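Local coordinates for protein hydrolase (Thermococcus thioreducens, PDB 6IAH) that is a magnesium-binding phosphatase of the haloacid dehalogenase superfamily that acts on diverse substrates, possibly phosphoglycolate among them, at residues 125-138 against 152-166. Sequence-based numbering, arbitrary orientation. Where two conformers were deposited one is given.
Sequences WKKERPIVRRGLLE and RSALEMELAERIIGF
Residues 125-138 pass the C-terminal half of helix 154-164 and the turn after it, with Trp125 beside Leu159, Pro130 nearest Ile164 (CA atoms 5.3 Å apart) and Arg134 against Gly165. Leu159 lies over one face of the Trp125 indole in a CH-pi contact, its CD2 3.8 Å from the centroid of the six-membered ring. Ile163 CD1 meets the ring edge near its plane. A chi1 of 75°, with CG between the backbone N and carbonyl carbon, turns the indole onto the helix. With the indole of Trp125 cut back to an alanine, Leu159 CD2 would probably lose the ring face it rests on, and a gap would open beside the helix. Ile163 CG2 packs on Pro130 CD. Arg152 NH2 donates to Glu128 OE1 at 2.8 Å in a nearly straight hydrogen bond (165°), part of a salt bridge. The carboxylate oxygen lies in the guanidinium plane, but the donor comes from above the carboxylate plane. A water also links Glu128 OE1 to Arg152 NH1. Glu128 OE2 is hydrogen-bonded to Tyr109 OH and Ser17 OG, and Arg152, through a salt bridge from NE to the magnesium ligand Asp8, is second shell. Ile164 CG2 wedges against Val132 CG1 and Leu137 CD1 in the conformer given. Leu137 CB sits over the Phe166 ring in a second CH-pi contact. Helix 154-164 follows strand 145-149 of the parallel HAD Rossmann-like sheet; strand 12-13, paired with 129-130, and helices 100-110 and 229-239 flank the contact.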
loop_
_atom_site.group_PDB
_atom_site.type_symbol
_atom_site.label_atom_id
_atom_site.label_comp_id
_atom_site.label_asym_id
_atom_site.label_seq_id
_atom_site.Cartn_x
_atom_site.Cartn_y
_atom_site.Cartn_z
ATOM N N TRP A 125 -5.418 -4.204 -10.336
ATOM C CA TRP A 125 -4.153 -3.494 -10.362
ATOM C C TRP A 125 -3.997 -2.586 -11.628
ATOM O O TRP A 125 -3.303 -1.574 -11.581
ATOM C CB TRP A 125 -2.949 -4.455 -10.213
ATOM C CG TRP A 125 -2.656 -5.229 -11.456
ATOM C CD1 TRP A 125 -3.236 -6.425 -11.852
ATOM C CD2 TRP A 125 -1.638 -4.947 -12.441
ATOM N NE1 TRP A 125 -2.702 -6.836 -13.045
ATOM C CE2 TRP A 125 -1.721 -5.964 -13.432
ATOM C CE3 TRP A 125 -0.728 -3.912 -12.619
ATOM C CZ2 TRP A 125 -0.873 -5.989 -14.556
ATOM C CZ3 TRP A 125 0.076 -3.914 -13.747
ATOM C CH2 TRP A 125 0.010 -4.947 -14.694
ATOM N N LYS A 126 -4.679 -2.934 -12.714
ATOM C CA LYS A 126 -4.531 -2.207 -13.953
ATOM C C LYS A 126 -5.327 -0.893 -13.951
ATOM O O LYS A 126 -5.170 -0.114 -14.872
ATOM C CB LYS A 126 -4.843 -3.143 -15.152
ATOM C CG LYS A 126 -3.977 -4.417 -15.101
ATOM C CD LYS A 126 -4.124 -5.355 -16.295
ATOM C CE LYS A 126 -5.542 -5.391 -16.891
ATOM N NZ LYS A 126 -6.624 -5.998 -16.045
ATOM N N LYS A 127 -6.140 -0.629 -12.919
ATOM C CA LYS A 127 -6.759 0.699 -12.751
ATOM C C LYS A 127 -5.822 1.712 -12.073
ATOM O O LYS A 127 -6.166 2.869 -11.993
ATOM C CB LYS A 127 -8.037 0.600 -11.963
ATOM C CG LYS A 127 -9.140 -0.190 -12.694
ATOM C CD LYS A 127 -10.456 0.115 -12.000
ATOM C CE LYS A 127 -11.580 -0.830 -12.384
ATOM N NZ LYS A 127 -11.751 -0.833 -13.852
ATOM N N GLU A 128 -4.654 1.257 -11.564
ATOM C CA GLU A 128 -3.634 2.139 -10.974
ATOM C C GLU A 128 -2.973 2.943 -12.133
ATOM O O GLU A 128 -2.858 2.435 -13.301
ATOM C CB GLU A 128 -2.597 1.304 -10.207
ATOM C CG GLU A 128 -3.208 0.550 -9.027
ATOM C CD GLU A 128 -2.267 -0.381 -8.290
ATOM O OE1 GLU A 128 -1.077 -0.326 -8.621
ATOM O OE2 GLU A 128 -2.721 -1.153 -7.370
ATOM N N ARG A 129 -2.555 4.175 -11.825
ATOM C CA ARG A 129 -2.061 5.113 -12.829
ATOM C C ARG A 129 -0.767 5.719 -12.355
ATOM O O ARG A 129 -0.608 6.005 -11.151
ATOM C CB ARG A 129 -3.072 6.255 -12.978
ATOM C CG ARG A 129 -4.329 5.800 -13.673
ATOM C CD ARG A 129 -5.233 6.928 -14.154
ATOM N NE ARG A 129 -5.183 8.195 -13.396
ATOM C CZ ARG A 129 -6.166 9.122 -13.397
ATOM N NH1 ARG A 129 -7.297 8.940 -14.093
ATOM N NH2 ARG A 129 -6.037 10.246 -12.687
ATOM N N PRO A 130 0.154 5.974 -13.288
ATOM C CA PRO A 130 1.413 6.600 -12.881
ATOM C C PRO A 130 1.178 8.059 -12.462
ATOM O O PRO A 130 0.317 8.749 -13.048
ATOM C CB PRO A 130 2.275 6.480 -14.141
ATOM C CG PRO A 130 1.306 6.445 -15.254
ATOM C CD PRO A 130 0.150 5.670 -14.733
ATOM N N ILE A 131 1.788 8.466 -11.357
ATOM C CA ILE A 131 1.929 9.910 -11.062
ATOM C C ILE A 131 3.253 10.395 -11.650
ATOM O O ILE A 131 3.306 11.363 -12.355
ATOM C CB ILE A 131 1.850 10.226 -9.548
ATOM C CG1 ILE A 131 0.536 9.697 -8.957
ATOM C CG2 ILE A 131 2.033 11.719 -9.317
ATOM C CD1 ILE A 131 0.526 9.581 -7.436
ATOM N N VAL A 132 4.325 9.663 -11.409
ATOM C CA VAL A 132 5.630 10.105 -11.891
ATOM C C VAL A 132 5.708 10.004 -13.440
ATOM O O VAL A 132 5.018 9.173 -14.040
ATOM C CB VAL A 132 6.743 9.333 -11.159
ATOM C CG1 VAL A 132 6.777 7.876 -11.594
ATOM C CG2 VAL A 132 8.071 10.021 -11.351
ATOM N N ARG A 133 6.477 10.905 -14.071
ATOM C CA ARG A 133 6.749 10.869 -15.495
ATOM C C ARG A 133 8.062 10.155 -15.584
ATOM O O ARG A 133 9.017 10.575 -14.942
ATOM C CB ARG A 133 6.860 12.268 -16.087
ATOM C CG ARG A 133 5.523 12.996 -15.940
ATOM C CD ARG A 133 5.447 14.193 -16.875
ATOM N NE ARG A 133 6.608 15.086 -16.769
ATOM C CZ ARG A 133 6.699 16.183 -16.011
ATOM N NH1 ARG A 133 5.713 16.604 -15.209
ATOM N NH2 ARG A 133 7.841 16.876 -16.061
ATOM N N ARG A 134 8.102 9.094 -16.392
ATOM C CA ARG A 134 9.304 8.264 -16.553
ATOM C C ARG A 134 10.522 9.085 -17.040
ATOM O O ARG A 134 11.684 8.778 -16.710
ATOM C CB ARG A 134 9.011 7.056 -17.493
ATOM C CG ARG A 134 8.038 7.317 -18.645
ATOM C CD ARG A 134 7.652 6.056 -19.466
ATOM N NE ARG A 134 7.440 6.416 -20.868
ATOM C CZ ARG A 134 6.257 6.588 -21.465
ATOM N NH1 ARG A 134 5.104 6.378 -20.827
ATOM N NH2 ARG A 134 6.235 6.965 -22.734
ATOM N N GLY A 135 10.254 10.119 -17.828
ATOM C CA GLY A 135 11.325 11.008 -18.364
ATOM C C GLY A 135 12.089 11.680 -17.249
ATOM O O GLY A 135 13.331 11.781 -17.299
ATOM N N LEU A 136 11.386 12.057 -16.179
ATOM C CA LEU A 136 12.081 12.582 -14.991
ATOM C C LEU A 136 12.956 11.571 -14.266
ATOM O O LEU A 136 14.043 11.948 -13.784
ATOM C CB LEU A 136 11.146 13.280 -14.028
ATOM C CG LEU A 136 10.465 14.511 -14.620
ATOM C CD1 LEU A 136 9.357 15.053 -13.728
ATOM C CD2 LEU A 136 11.494 15.620 -14.927
ATOM N N LEU A 137 12.515 10.321 -14.165
ATOM C CA LEU A 137 13.308 9.310 -13.471
ATOM C C LEU A 137 14.563 9.040 -14.284
ATOM O O LEU A 137 15.643 8.801 -13.746
ATOM C CB LEU A 137 12.496 8.017 -13.236
ATOM C CG LEU A 137 11.325 8.137 -12.266
ATOM C CD1 LEU A 137 10.388 6.970 -12.368
ATOM C CD2 LEU A 137 11.788 8.342 -10.833
ATOM N N GLU A 138 14.382 8.996 -15.597
ATOM C CA GLU A 138 15.476 8.824 -16.519
ATOM C C GLU A 138 16.431 9.979 -16.380
ATOM O O GLU A 138 17.636 9.786 -16.161
ATOM C CB GLU A 138 14.976 8.696 -17.954
ATOM C CG GLU A 138 14.227 7.387 -18.253
ATOM C CD GLU A 138 13.253 7.479 -19.473
ATOM O OE1 GLU A 138 13.317 8.446 -20.301
ATOM O OE2 GLU A 138 12.382 6.576 -19.608
ATOM N N ARG A 152 5.050 -2.878 -0.916
ATOM C CA ARG A 152 4.797 -3.837 -1.987
ATOM C C ARG A 152 5.756 -5.043 -1.862
ATOM O O ARG A 152 6.877 -4.892 -1.437
ATOM C CB ARG A 152 4.941 -3.160 -3.370
ATOM C CG ARG A 152 3.724 -2.334 -3.835
ATOM C CD ARG A 152 4.018 -1.575 -5.159
ATOM N NE ARG A 152 2.840 -0.771 -5.552
ATOM C CZ ARG A 152 2.013 -1.058 -6.523
ATOM N NH1 ARG A 152 2.221 -2.130 -7.328
ATOM N NH2 ARG A 152 0.939 -0.237 -6.688
ATOM N N SER A 153 5.270 -6.227 -2.279
ATOM C CA SER A 153 6.108 -7.406 -2.499
ATOM C C SER A 153 6.885 -7.209 -3.766
ATOM O O SER A 153 6.527 -6.346 -4.550
ATOM C CB SER A 153 5.223 -8.664 -2.672
ATOM O OG SER A 153 4.407 -8.540 -3.814
ATOM N N ALA A 154 7.943 -8.009 -3.958
ATOM C CA ALA A 154 8.662 -8.091 -5.209
ATOM C C ALA A 154 7.750 -8.214 -6.453
ATOM O O ALA A 154 7.954 -7.517 -7.434
ATOM C CB ALA A 154 9.658 -9.223 -5.166
ATOM N N LEU A 155 6.752 -9.075 -6.406
ATOM C CA LEU A 155 5.851 -9.230 -7.532
ATOM C C LEU A 155 5.100 -7.943 -7.765
ATOM O O LEU A 155 4.939 -7.510 -8.896
ATOM C CB LEU A 155 4.832 -10.337 -7.234
ATOM C CG LEU A 155 3.856 -10.728 -8.341
ATOM C CD1 LEU A 155 3.591 -12.237 -8.284
ATOM C CD2 LEU A 155 2.537 -9.983 -8.273
ATOM N N GLU A 156 4.595 -7.351 -6.689
ATOM C CA GLU A 156 3.835 -6.091 -6.792
ATOM C C GLU A 156 4.727 -4.922 -7.250
ATOM O O GLU A 156 4.238 -3.946 -7.844
ATOM C CB GLU A 156 3.196 -5.756 -5.452
ATOM C CG GLU A 156 1.971 -6.602 -5.167
ATOM C CD GLU A 156 1.527 -6.447 -3.743
ATOM O OE1 GLU A 156 2.317 -5.987 -2.859
ATOM O OE2 GLU A 156 0.339 -6.697 -3.551
ATOM N N MET A 157 6.017 -5.018 -6.928
ATOM C CA MET A 157 6.980 -4.043 -7.346
ATOM C C MET A 157 7.263 -4.155 -8.886
ATOM O O MET A 157 7.376 -3.128 -9.582
ATOM C CB MET A 157 8.270 -4.182 -6.504
ATOM C CG MET A 157 9.232 -3.022 -6.622
ATOM S SD MET A 157 8.526 -1.318 -6.402
ATOM C CE MET A 157 9.531 -0.490 -7.569
ATOM N N GLU A 158 7.351 -5.384 -9.398
ATOM C CA GLU A 158 7.412 -5.598 -10.841
ATOM C C GLU A 158 6.194 -4.968 -11.535
ATOM O O GLU A 158 6.353 -4.316 -12.574
ATOM C CB GLU A 158 7.509 -7.083 -11.184
ATOM C CG GLU A 158 7.978 -7.363 -12.608
ATOM C CD GLU A 158 6.841 -7.414 -13.603
ATOM O OE1 GLU A 158 5.766 -7.940 -13.230
ATOM O OE2 GLU A 158 7.020 -6.942 -14.757
ATOM N N LEU A 159 5.006 -5.164 -10.976
ATOM C CA LEU A 159 3.786 -4.493 -11.504
ATOM C C LEU A 159 3.901 -2.952 -11.502
ATOM O O LEU A 159 3.514 -2.285 -12.478
ATOM C CB LEU A 159 2.508 -4.896 -10.731
ATOM C CG LEU A 159 2.168 -6.404 -10.668
ATOM C CD1 LEU A 159 0.933 -6.617 -9.806
ATOM C CD2 LEU A 159 1.995 -6.958 -12.064
ATOM N N ALA A 160 4.400 -2.392 -10.395
ATOM C CA ALA A 160 4.630 -0.966 -10.316
ATOM C C ALA A 160 5.577 -0.461 -11.418
ATOM O O ALA A 160 5.304 0.558 -12.022
ATOM C CB ALA A 160 5.175 -0.601 -8.965
ATOM N N GLU A 161 6.692 -1.173 -11.625
ATOM C CA GLU A 161 7.563 -0.879 -12.736
ATOM C C GLU A 161 6.900 -0.892 -14.121
ATOM O O GLU A 161 7.245 -0.089 -14.976
ATOM C CB GLU A 161 8.747 -1.819 -12.751
ATOM C CG GLU A 161 9.611 -1.582 -11.558
ATOM C CD GLU A 161 10.690 -2.628 -11.404
ATOM O OE1 GLU A 161 10.507 -3.777 -11.862
ATOM O OE2 GLU A 161 11.733 -2.279 -10.845
ATOM N N ARG A 162 5.904 -1.749 -14.327
ATOM C CA ARG A 162 5.093 -1.710 -15.538
ATOM C C ARG A 162 4.252 -0.468 -15.624
ATOM O O ARG A 162 4.172 0.176 -16.681
ATOM C CB ARG A 162 4.182 -2.930 -15.633
ATOM C CG ARG A 162 4.977 -4.247 -15.757
ATOM C CD ARG A 162 3.938 -5.335 -15.975
ATOM N NE ARG A 162 4.369 -6.630 -15.505
ATOM C CZ ARG A 162 3.530 -7.666 -15.404
ATOM N NH1 ARG A 162 2.284 -7.596 -15.833
ATOM N NH2 ARG A 162 3.960 -8.776 -14.945
ATOM N N ILE A 163 3.645 -0.108 -14.520
ATOM C CA ILE A 163 2.737 1.057 -14.498
ATOM C C ILE A 163 3.520 2.352 -14.765
ATOM O O ILE A 163 3.062 3.202 -15.474
ATOM C CB ILE A 163 1.984 1.137 -13.142
ATOM C CG1 ILE A 163 0.983 -0.024 -13.028
ATOM C CG2 ILE A 163 1.205 2.458 -12.970
ATOM C CD1 ILE A 163 0.606 -0.382 -11.645
ATOM N N ILE A 164 4.697 2.457 -14.125
ATOM C CA ILE A 164 5.561 3.627 -14.186
ATOM C C ILE A 164 6.301 3.710 -15.511
ATOM O O ILE A 164 6.415 4.779 -16.089
ATOM C CB ILE A 164 6.576 3.615 -13.008
ATOM C CG1 ILE A 164 5.827 3.803 -11.690
ATOM C CG2 ILE A 164 7.649 4.701 -13.161
ATOM C CD1 ILE A 164 6.558 3.344 -10.457
ATOM N N GLY A 165 6.778 2.576 -16.007
ATOM C CA GLY A 165 7.619 2.523 -17.167
ATOM C C GLY A 165 9.056 2.818 -16.816
ATOM O O GLY A 165 9.779 3.466 -17.600
ATOM N N PHE A 166 9.473 2.348 -15.648
ATOM C CA PHE A 166 10.856 2.519 -15.198
ATOM C C PHE A 166 11.182 1.436 -14.221
ATOM O O PHE A 166 10.352 1.072 -13.381
ATOM C CB PHE A 166 11.047 3.909 -14.575
ATOM C CG PHE A 166 12.485 4.225 -14.193
ATOM C CD1 PHE A 166 13.340 4.833 -15.104
ATOM C CD2 PHE A 166 12.939 3.998 -12.915
ATOM C CE1 PHE A 166 14.642 5.134 -14.743
ATOM C CE2 PHE A 166 14.249 4.311 -12.538
ATOM C CZ PHE A 166 15.095 4.880 -13.453
HETATM O O HOH W 1 0.022 -2.781 -8.929
HETATM O O HOH W 2 5.595 7.280 -16.004
#